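Local coordinates for integral membrane indolylacetylinositol arabinosyltransferase EmbC (Mycolicibacterium smegmatis, PDB 7BVE), which probably transfers arabinose units into the arabinan polymers of the mycobacterial cell wall as an integral membrane enzyme, and binds the drug ethambutol, at residues Thr334-Ile345 with Ala367-Trp375; Val517-Leu528 with Leu689-Glu700. All blocks are in the same frame, centred on the assembly; numbering follows the deposited sequence.

Contact 1. Residues Thr334-Ile345 with Ala367-Trp375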
loop_
_atom_site.group_PDB
_atom_site.type_symbol
_atom_site.label_atom_id
_atom_site.label_comp_id
_atom_site.label_asym_id
_atom_site.label_seq_id
_atom_site.Cartn_x
_atom_site.Cartn_y
_atom_site.Cartn_z
ATOM N N THR A 334 -9.566 7.009 32.063
ATOM C CA THR A 334 -8.578 7.425 31.076
ATOM C C THR A 334 -8.170 8.883 31.281
ATOM O O THR A 334 -7.000 9.246 31.098
ATOM C CB THR A 334 -9.155 7.200 29.684
ATOM O OG1 THR A 334 -9.555 5.833 29.565
ATOM C CG2 THR A 334 -8.142 7.477 28.629
ATOM N N LEU A 335 -9.113 9.724 31.704
ATOM C CA LEU A 335 -8.789 11.100 32.060
ATOM C C LEU A 335 -7.884 11.156 33.284
ATOM O O LEU A 335 -6.931 11.950 33.328
ATOM C CB LEU A 335 -10.077 11.878 32.311
ATOM C CG LEU A 335 -9.934 13.355 32.655
ATOM C CD1 LEU A 335 -9.341 14.089 31.495
ATOM C CD2 LEU A 335 -11.252 13.956 33.052
ATOM N N LEU A 336 -8.153 10.307 34.281
ATOM C CA LEU A 336 -7.290 10.281 35.459
ATOM C C LEU A 336 -5.901 9.742 35.133
ATOM O O LEU A 336 -4.907 10.185 35.717
ATOM C CB LEU A 336 -7.931 9.457 36.567
ATOM C CG LEU A 336 -9.227 10.011 37.138
ATOM C CD1 LEU A 336 -9.762 9.075 38.190
ATOM C CD2 LEU A 336 -9.008 11.382 37.705
ATOM N N MET A 337 -5.807 8.805 34.189
ATOM C CA MET A 337 -4.501 8.311 33.768
ATOM C C MET A 337 -3.718 9.370 33.012
ATOM O O MET A 337 -2.498 9.451 33.159
ATOM C CB MET A 337 -4.650 7.059 32.915
ATOM C CG MET A 337 -5.072 5.856 33.698
ATOM S SD MET A 337 -5.325 4.408 32.680
ATOM C CE MET A 337 -6.006 3.309 33.906
ATOM N N GLY A 338 -4.394 10.201 32.216
ATOM C CA GLY A 338 -3.702 11.299 31.554
ATOM C C GLY A 338 -3.178 12.345 32.515
ATOM O O GLY A 338 -2.046 12.829 32.367
ATOM N N LEU A 339 -3.982 12.694 33.522
ATOM C CA LEU A 339 -3.525 13.630 34.547
ATOM C C LEU A 339 -2.348 13.067 35.336
ATOM O O LEU A 339 -1.347 13.763 35.538
ATOM C CB LEU A 339 -4.677 13.990 35.483
ATOM C CG LEU A 339 -5.858 14.797 34.938
ATOM C CD1 LEU A 339 -6.955 14.941 35.964
ATOM C CD2 LEU A 339 -5.387 16.153 34.522
ATOM N N ALA A 340 -2.436 11.802 35.764
ATOM C CA ALA A 340 -1.345 11.187 36.515
ATOM C C ALA A 340 -0.090 11.051 35.669
ATOM O O ALA A 340 1.021 11.205 36.178
ATOM C CB ALA A 340 -1.772 9.826 37.046
ATOM N N CYS A 341 -0.250 10.826 34.366
ATOM C CA CYS A 341 0.894 10.687 33.477
ATOM C C CYS A 341 1.651 12.003 33.334
ATOM O O CYS A 341 2.884 12.026 33.407
ATOM C CB CYS A 341 0.408 10.166 32.125
ATOM S SG CYS A 341 1.655 9.735 30.936
ATOM N N TRP A 342 0.933 13.123 33.202
ATOM C CA TRP A 342 1.638 14.407 33.124
ATOM C C TRP A 342 2.248 14.829 34.459
ATOM O O TRP A 342 3.314 15.449 34.486
ATOM C CB TRP A 342 0.714 15.498 32.599
ATOM C CG TRP A 342 1.289 16.881 32.747
ATOM C CD1 TRP A 342 0.844 17.840 33.601
ATOM C CD2 TRP A 342 2.443 17.434 32.094
ATOM N NE1 TRP A 342 1.625 18.961 33.499
ATOM C CE2 TRP A 342 2.609 18.743 32.578
ATOM C CE3 TRP A 342 3.335 16.963 31.127
ATOM C CZ2 TRP A 342 3.632 19.572 32.147
ATOM C CZ3 TRP A 342 4.351 17.786 30.708
ATOM C CH2 TRP A 342 4.479 19.085 31.197
ATOM N N TRP A 343 1.608 14.500 35.578
ATOM C CA TRP A 343 2.197 14.876 36.861
ATOM C C TRP A 343 3.418 14.011 37.191
ATOM O O TRP A 343 4.382 14.493 37.801
ATOM C CB TRP A 343 1.102 14.845 37.934
ATOM C CG TRP A 343 0.210 16.090 37.826
ATOM C CD1 TRP A 343 -0.712 16.380 36.841
ATOM C CD2 TRP A 343 0.120 17.162 38.761
ATOM N NE1 TRP A 343 -1.314 17.578 37.075
ATOM C CE2 TRP A 343 -0.834 18.083 38.251
ATOM C CE3 TRP A 343 0.765 17.450 39.972
ATOM C CZ2 TRP A 343 -1.160 19.243 38.908
ATOM C CZ3 TRP A 343 0.426 18.598 40.613
ATOM C CH2 TRP A 343 -0.528 19.482 40.080
ATOM N N VAL A 344 3.443 12.767 36.702
ATOM C CA VAL A 344 4.641 11.933 36.802
ATOM C C VAL A 344 5.752 12.460 35.897
ATOM O O VAL A 344 6.920 12.485 36.294
ATOM C CB VAL A 344 4.289 10.459 36.505
ATOM C CG1 VAL A 344 5.507 9.619 36.255
ATOM C CG2 VAL A 344 3.568 9.856 37.680
ATOM N N ILE A 345 5.413 12.928 34.689
ATOM C CA ILE A 345 6.434 13.481 33.789
ATOM C C ILE A 345 7.046 14.756 34.363
ATOM O O ILE A 345 8.268 14.906 34.416
ATOM C CB ILE A 345 5.852 13.731 32.384
ATOM C CG1 ILE A 345 5.639 12.427 31.630
ATOM C CG2 ILE A 345 6.732 14.650 31.567
ATOM C CD1 ILE A 345 4.915 12.611 30.337
ATOM N N ALA A 367 7.765 19.562 26.343
ATOM C CA ALA A 367 7.366 18.283 26.904
ATOM C C ALA A 367 5.852 18.202 27.041
ATOM O O ALA A 367 5.248 17.180 26.691
ATOM C CB ALA A 367 8.036 18.079 28.256
ATOM N N ALA A 368 5.224 19.288 27.508
ATOM C CA ALA A 368 3.772 19.375 27.531
ATOM C C ALA A 368 3.170 19.280 26.141
ATOM O O ALA A 368 2.125 18.643 25.951
ATOM C CB ALA A 368 3.349 20.675 28.210
ATOM N N GLY A 369 3.839 19.856 25.147
ATOM C CA GLY A 369 3.321 19.813 23.780
ATOM C C GLY A 369 3.374 18.439 23.140
ATOM O O GLY A 369 2.410 18.018 22.507
ATOM N N LEU A 370 4.500 17.728 23.269
ATOM C CA LEU A 370 4.557 16.374 22.715
ATOM C C LEU A 370 3.684 15.398 23.495
ATOM O O LEU A 370 3.135 14.456 22.908
ATOM C CB LEU A 370 5.991 15.867 22.648
ATOM C CG LEU A 370 6.809 16.135 21.394
ATOM C CD1 LEU A 370 8.225 15.738 21.623
ATOM C CD2 LEU A 370 6.242 15.263 20.305
ATOM N N PHE A 371 3.510 15.623 24.804
ATOM C CA PHE A 371 2.560 14.823 25.567
ATOM C C PHE A 371 1.139 15.001 25.050
ATOM O O PHE A 371 0.436 14.015 24.822
ATOM C CB PHE A 371 2.639 15.161 27.049
ATOM C CG PHE A 371 1.587 14.488 27.857
ATOM C CD1 PHE A 371 1.628 13.131 28.069
ATOM C CD2 PHE A 371 0.540 15.215 28.386
ATOM C CE1 PHE A 371 0.650 12.508 28.787
ATOM C CE2 PHE A 371 -0.440 14.595 29.102
ATOM C CZ PHE A 371 -0.380 13.241 29.308
ATOM N N LEU A 372 0.697 16.246 24.846
ATOM C CA LEU A 372 -0.662 16.448 24.350
ATOM C C LEU A 372 -0.818 15.998 22.901
ATOM O O LEU A 372 -1.869 15.466 22.531
ATOM C CB LEU A 372 -1.070 17.904 24.507
ATOM C CG LEU A 372 -1.327 18.357 25.931
ATOM C CD1 LEU A 372 -1.547 19.830 25.927
ATOM C CD2 LEU A 372 -2.538 17.661 26.470
ATOM N N ALA A 373 0.222 16.162 22.081
ATOM C CA ALA A 373 0.147 15.765 20.679
ATOM C C ALA A 373 0.079 14.257 20.514
ATOM O O ALA A 373 -0.461 13.770 19.518
ATOM C CB ALA A 373 1.344 16.322 19.913
ATOM N N PHE A 374 0.625 13.502 21.459
ATOM C CA PHE A 374 0.377 12.064 21.467
ATOM C C PHE A 374 -0.907 11.655 22.174
ATOM O O PHE A 374 -1.549 10.693 21.745
ATOM C CB PHE A 374 1.546 11.322 22.098
ATOM C CG PHE A 374 2.565 10.886 21.121
ATOM C CD1 PHE A 374 2.373 9.683 20.453
ATOM C CD2 PHE A 374 3.680 11.626 20.838
ATOM C CE1 PHE A 374 3.274 9.238 19.551
ATOM C CE2 PHE A 374 4.601 11.182 19.934
ATOM C CZ PHE A 374 4.393 9.980 19.278
ATOM N N TRP A 375 -1.303 12.349 23.240
ATOM C CA TRP A 375 -2.448 11.911 24.025
ATOM C C TRP A 375 -3.764 12.164 23.315
ATOM O O TRP A 375 -4.661 11.321 23.373
ATOM C CB TRP A 375 -2.475 12.616 25.376
ATOM C CG TRP A 375 -3.518 12.048 26.264
ATOM C CD1 TRP A 375 -4.789 12.495 26.433
ATOM C CD2 TRP A 375 -3.375 10.922 27.121
ATOM N NE1 TRP A 375 -5.454 11.707 27.327
ATOM C CE2 TRP A 375 -4.602 10.734 27.767
ATOM C CE3 TRP A 375 -2.325 10.048 27.400
ATOM C CZ2 TRP A 375 -4.810 9.712 28.659
ATOM C CZ3 TRP A 375 -2.533 9.043 28.290
ATOM C CH2 TRP A 375 -3.760 8.888 28.920
#
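The ring of Phe-371 sits as a knob in a hole formed by Gly-338, Cys-341, Trp-342 and Ile-345. Its CE1 meets Cys-341 SG at 3.6 Å, an oblique sulfur-aromatic contact, and on the other flank CE2 lies 3.8 Å from Trp-342 CB. The end of the ring, CZ, comes within 3.5 Å of the carbonyl O of Gly-338, while CD1 rests against CD1 at the end of the extended Ile-345 side chain. One turn further along, Trp-375 lays an indole face on the backbone of Gly-338: the CA is 3.8 Å from the centroid of the six-membered ring, in a CH-pi contact. Glycine suits this place because nothing beyond its CA stands between the flat ring and the helix. At the edge of the same indole, CZ2 meets the carbonyl O of Thr-334. The two helices form an antiparallel hairpin in the helical part of a protein assigned to the GT-C family; the axes of segments 334-345 and 367-375 approach to 11.3 Å, their directions 155° apart. Large side chains come from both helices: Trp-342 belongs to the first. With CG anti to the backbone N (chi1 169°), its indole reaches over to Ala-368, CH2 meeting CB at 3.6 Å; the small alanine allows the wide ring to come close to the backbone. The polar end of this indole is satisfied outside the pair, NE1 donating to Asp-260 OD1, and Thr-334 OG1 is likewise bonded to the carbonyl of Gly-381. Helix 258-272 packs on Trp-375 through Leu-267, and helix 385-405 sends Leu-393 against Cys-341 and Ile-345.

Contact 2. Residues Val517-Leu528 with Leu689-Glu700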
loop_
_atom_site.group_PDB
_atom_site.type_symbol
_atom_site.label_atom_id
_atom_site.label_comp_id
_atom_site.label_asym_id
_atom_site.label_seq_id
_atom_site.Cartn_x
_atom_site.Cartn_y
_atom_site.Cartn_z
ATOM N N VAL A 517 -4.039 14.125 9.931
ATOM C CA VAL A 517 -3.010 15.125 10.209
ATOM C C VAL A 517 -2.375 14.890 11.575
ATOM O O VAL A 517 -1.146 14.932 11.720
ATOM C CB VAL A 517 -3.617 16.540 10.105
ATOM C CG1 VAL A 517 -2.626 17.586 10.519
ATOM C CG2 VAL A 517 -4.086 16.825 8.706
ATOM N N ALA A 518 -3.203 14.589 12.578
ATOM C CA ALA A 518 -2.759 14.542 13.966
ATOM C C ALA A 518 -1.827 13.366 14.224
ATOM O O ALA A 518 -0.755 13.530 14.822
ATOM C CB ALA A 518 -3.978 14.472 14.875
ATOM N N ARG A 519 -2.209 12.181 13.746
ATOM C CA ARG A 519 -1.415 10.977 13.958
ATOM C C ARG A 519 -0.085 11.053 13.219
ATOM O O ARG A 519 0.968 10.670 13.759
ATOM C CB ARG A 519 -2.205 9.751 13.514
ATOM C CG ARG A 519 -3.423 9.456 14.363
ATOM C CD ARG A 519 -4.037 8.111 14.039
ATOM N NE ARG A 519 -5.155 7.813 14.928
ATOM C CZ ARG A 519 -5.816 6.665 14.955
ATOM N NH1 ARG A 519 -5.472 5.673 14.158
ATOM N NH2 ARG A 519 -6.813 6.502 15.809
ATOM N N ARG A 520 -0.116 11.578 11.996
ATOM C CA ARG A 520 1.090 11.672 11.188
ATOM C C ARG A 520 2.067 12.662 11.805
ATOM O O ARG A 520 3.274 12.398 11.876
ATOM C CB ARG A 520 0.719 12.071 9.762
ATOM C CG ARG A 520 1.815 11.828 8.780
ATOM C CD ARG A 520 1.461 12.247 7.380
ATOM N NE ARG A 520 0.364 11.490 6.804
ATOM C CZ ARG A 520 -0.063 11.655 5.560
ATOM N NH1 ARG A 520 -1.068 10.937 5.101
ATOM N NH2 ARG A 520 0.547 12.509 4.762
ATOM N N PHE A 521 1.541 13.773 12.332
ATOM C CA PHE A 521 2.378 14.766 13.000
ATOM C C PHE A 521 3.022 14.209 14.258
ATOM O O PHE A 521 4.202 14.467 14.522
ATOM C CB PHE A 521 1.555 15.999 13.344
ATOM C CG PHE A 521 2.341 17.069 14.039
ATOM C CD1 PHE A 521 3.215 17.869 13.332
ATOM C CD2 PHE A 521 2.204 17.275 15.400
ATOM C CE1 PHE A 521 3.935 18.848 13.968
ATOM C CE2 PHE A 521 2.925 18.250 16.038
ATOM C CZ PHE A 521 3.788 19.037 15.322
ATOM N N ALA A 522 2.259 13.445 15.045
ATOM C CA ALA A 522 2.781 12.880 16.286
ATOM C C ALA A 522 3.932 11.916 16.025
ATOM O O ALA A 522 4.993 12.009 16.665
ATOM C CB ALA A 522 1.656 12.183 17.041
ATOM N N VAL A 523 3.766 11.022 15.046
ATOM C CA VAL A 523 4.814 10.039 14.778
ATOM C C VAL A 523 6.060 10.698 14.181
ATOM O O VAL A 523 7.194 10.388 14.584
ATOM C CB VAL A 523 4.268 8.919 13.880
ATOM C CG1 VAL A 523 5.336 7.904 13.589
ATOM C CG2 VAL A 523 3.093 8.265 14.547
ATOM N N LEU A 524 5.881 11.653 13.257
ATOM C CA LEU A 524 7.047 12.274 12.631
ATOM C C LEU A 524 7.802 13.177 13.598
ATOM O O LEU A 524 9.037 13.248 13.548
ATOM C CB LEU A 524 6.629 13.052 11.391
ATOM C CG LEU A 524 6.095 12.221 10.228
ATOM C CD1 LEU A 524 5.627 13.121 9.115
ATOM C CD2 LEU A 524 7.136 11.258 9.737
ATOM N N THR A 525 7.090 13.846 14.509
ATOM C CA THR A 525 7.760 14.675 15.502
ATOM C C THR A 525 8.527 13.826 16.507
ATOM O O THR A 525 9.622 14.212 16.942
ATOM C CB THR A 525 6.737 15.548 16.210
ATOM O OG1 THR A 525 5.929 16.195 15.230
ATOM C CG2 THR A 525 7.430 16.615 17.016
ATOM N N LEU A 526 7.984 12.656 16.865
ATOM C CA LEU A 526 8.716 11.738 17.736
ATOM C C LEU A 526 10.004 11.250 17.086
ATOM O O LEU A 526 11.056 11.193 17.737
ATOM C CB LEU A 526 7.834 10.551 18.104
ATOM C CG LEU A 526 8.487 9.519 19.018
ATOM C CD1 LEU A 526 8.745 10.121 20.367
ATOM C CD2 LEU A 526 7.630 8.290 19.133
ATOM N N LEU A 527 9.945 10.911 15.792
ATOM C CA LEU A 527 11.149 10.448 15.101
ATOM C C LEU A 527 12.192 11.554 14.967
ATOM O O LEU A 527 13.395 11.296 15.097
ATOM C CB LEU A 527 10.792 9.885 13.731
ATOM C CG LEU A 527 9.998 8.584 13.732
ATOM C CD1 LEU A 527 9.637 8.197 12.320
ATOM C CD2 LEU A 527 10.786 7.487 14.396
ATOM N N LEU A 528 11.747 12.795 14.747
ATOM C CA LEU A 528 12.671 13.927 14.662
ATOM C C LEU A 528 13.384 14.177 15.988
ATOM O O LEU A 528 14.610 14.362 16.022
ATOM C CB LEU A 528 11.909 15.175 14.223
ATOM C CG LEU A 528 12.677 16.468 13.976
ATOM C CD1 LEU A 528 13.591 16.326 12.788
ATOM C CD2 LEU A 528 11.710 17.601 13.774
ATOM N N LEU A 689 10.201 23.204 18.385
ATOM C CA LEU A 689 9.304 22.099 18.698
ATOM C C LEU A 689 8.140 22.545 19.568
ATOM O O LEU A 689 7.027 22.031 19.416
ATOM C CB LEU A 689 10.072 20.979 19.384
ATOM C CG LEU A 689 11.006 20.118 18.552
ATOM C CD1 LEU A 689 11.825 19.257 19.470
ATOM C CD2 LEU A 689 10.188 19.249 17.637
ATOM N N ALA A 690 8.365 23.506 20.466
ATOM C CA ALA A 690 7.279 24.018 21.296
ATOM C C ALA A 690 6.239 24.741 20.455
ATOM O O ALA A 690 5.033 24.518 20.617
ATOM C CB ALA A 690 7.835 24.939 22.375
ATOM N N VAL A 691 6.692 25.555 19.502
ATOM C CA VAL A 691 5.778 26.293 18.636
ATOM C C VAL A 691 5.016 25.340 17.724
ATOM O O VAL A 691 3.794 25.449 17.580
ATOM C CB VAL A 691 6.541 27.360 17.829
ATOM C CG1 VAL A 691 5.607 28.086 16.885
ATOM C CG2 VAL A 691 7.206 28.340 18.754
ATOM N N ALA A 692 5.712 24.359 17.139
ATOM C CA ALA A 692 5.059 23.447 16.201
ATOM C C ALA A 692 4.048 22.542 16.899
ATOM O O ALA A 692 2.917 22.364 16.419
ATOM C CB ALA A 692 6.107 22.616 15.474
ATOM N N THR A 693 4.423 21.993 18.059
ATOM C CA THR A 693 3.534 21.094 18.779
ATOM C C THR A 693 2.333 21.826 19.362
ATOM O O THR A 693 1.210 21.319 19.285
ATOM C CB THR A 693 4.313 20.356 19.862
ATOM O OG1 THR A 693 5.065 21.288 20.635
ATOM C CG2 THR A 693 5.236 19.331 19.250
ATOM N N TRP A 694 2.523 23.030 19.913
ATOM C CA TRP A 694 1.357 23.742 20.418
ATOM C C TRP A 694 0.474 24.281 19.301
ATOM O O TRP A 694 -0.745 24.375 19.485
ATOM C CB TRP A 694 1.779 24.857 21.366
ATOM C CG TRP A 694 2.097 24.342 22.712
ATOM C CD1 TRP A 694 3.318 24.036 23.204
ATOM C CD2 TRP A 694 1.162 24.048 23.750
ATOM N NE1 TRP A 694 3.212 23.568 24.484
ATOM C CE2 TRP A 694 1.894 23.567 24.842
ATOM C CE3 TRP A 694 -0.231 24.146 23.862
ATOM C CZ2 TRP A 694 1.289 23.195 26.039
ATOM C CZ3 TRP A 694 -0.828 23.771 25.036
ATOM C CH2 TRP A 694 -0.075 23.296 26.109
ATOM N N ALA A 695 1.040 24.568 18.126
ATOM C CA ALA A 695 0.217 24.966 16.992
ATOM C C ALA A 695 -0.672 23.822 16.525
ATOM O O ALA A 695 -1.866 24.019 16.262
ATOM C CB ALA A 695 1.101 25.454 15.851
ATOM N N LEU A 696 -0.127 22.607 16.464
ATOM C CA LEU A 696 -0.959 21.473 16.060
ATOM C C LEU A 696 -1.987 21.098 17.127
ATOM O O LEU A 696 -3.107 20.693 16.792
ATOM C CB LEU A 696 -0.098 20.274 15.693
ATOM C CG LEU A 696 0.152 20.063 14.197
ATOM C CD1 LEU A 696 -1.145 19.695 13.511
ATOM C CD2 LEU A 696 0.783 21.267 13.531
ATOM N N VAL A 697 -1.647 21.250 18.412
ATOM C CA VAL A 697 -2.609 20.945 19.476
ATOM C C VAL A 697 -3.791 21.910 19.428
ATOM O O VAL A 697 -4.959 21.496 19.519
ATOM C CB VAL A 697 -1.915 20.951 20.851
ATOM C CG1 VAL A 697 -2.915 20.922 21.965
ATOM C CG2 VAL A 697 -1.039 19.738 20.994
ATOM N N ILE A 698 -3.511 23.202 19.223
ATOM C CA ILE A 698 -4.586 24.187 19.103
ATOM C C ILE A 698 -5.414 23.942 17.842
ATOM O O ILE A 698 -6.641 24.096 17.861
ATOM C CB ILE A 698 -3.996 25.609 19.165
ATOM C CG1 ILE A 698 -3.431 25.868 20.558
ATOM C CG2 ILE A 698 -5.020 26.672 18.865
ATOM C CD1 ILE A 698 -2.626 27.127 20.663
ATOM N N PHE A 699 -4.774 23.481 16.758
ATOM C CA PHE A 699 -5.497 23.142 15.530
ATOM C C PHE A 699 -6.517 22.028 15.754
ATOM O O PHE A 699 -7.678 22.150 15.346
ATOM C CB PHE A 699 -4.499 22.744 14.443
ATOM C CG PHE A 699 -5.130 22.337 13.143
ATOM C CD1 PHE A 699 -5.644 23.283 12.275
ATOM C CD2 PHE A 699 -5.184 21.006 12.775
ATOM C CE1 PHE A 699 -6.214 22.905 11.081
ATOM C CE2 PHE A 699 -5.755 20.629 11.585
ATOM C CZ PHE A 699 -6.267 21.578 10.739
ATOM N N GLU A 700 -6.108 20.956 16.443
ATOM C CA GLU A 700 -7.000 19.820 16.702
ATOM C C GLU A 700 -8.168 20.208 17.604
ATOM O O GLU A 700 -9.331 19.870 17.323
ATOM C CB GLU A 700 -6.209 18.693 17.350
ATOM C CG GLU A 700 -5.076 18.171 16.518
ATOM C CD GLU A 700 -4.115 17.348 17.338
ATOM O OE1 GLU A 700 -4.392 17.149 18.539
ATOM O OE2 GLU A 700 -3.045 16.973 16.811
#
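Phe-521 and Leu-696 bury the most surface here, and they do so largely against each other. The branch carbon of the leucine, CG, stands almost exactly over the centre of the phenyl ring, 3.6 Å from its centroid and 7° off the normal, a CH-pi contact. Leu-696 CB lies over the same face, nearest CE2, and CD2 approaches CE1 and CZ. Phe-521 carries its CG anti to the backbone N (chi1 180°), which extends the ring across the interface until CZ reaches the carbonyl O of Ala-692 at 3.6 Å. The small side chain of Ala-692 accommodates that approach, and Thr-693 CA meets the ring edge. The opposite face of the phenyl is covered from its own helix by Thr-525 OG1. That hydroxyl donates to the carbonyl of Phe-521, satisfying its polarity within the helix, and Thr-525 CG2 is turned to Leu-689 CD2, 3.9 Å away: threonine can thus line an apolar interface. The other methyl of Leu-696, CD1, lies 3.9 Å from Val-517 CG1, the two branched chains crossing at about a right angle. Leu-689 takes up the packing at the far end, where the same CD2 also meets, more loosely, Leu-528 CD2. Near the start of helix 517-539, OE2 of Glu-700, from the partner helix, touches the methyl CB of Ala-518. Outside the pair, helix 602-619 touches Phe-521 through Ser-619, and Pro-377 lies on Ala-518. The axes of segments 517-528 and 689-700 are 10.9 Å apart, with 162° between their directions: the antiparallel pairing of predicted transmembrane helices found in a multi-helix membrane bundle such as the GT-C fold.

In the fold
Contact 1 comes first along the chain and closes a short loop: after helix 332-349 the chain turns within about eleven residues and comes back as helix 361-378. Contact 2 opens only afterwards, bringing segments 517-528 and 689-700 together across 160 intervening residues, so the two loops follow in series and neither nest nor cross. In space they are neighbours, their centres about 15 Å apart. Helix 361-378 is the bridge: Phe-374 CZ packs 3.7 Å from Leu-526 CD2, Leu-370 lies on Thr-525, and Ala-368 and Leu-372 touch Trp-694. An early hairpin is thereby joined to two later helices of the membrane-embedded part.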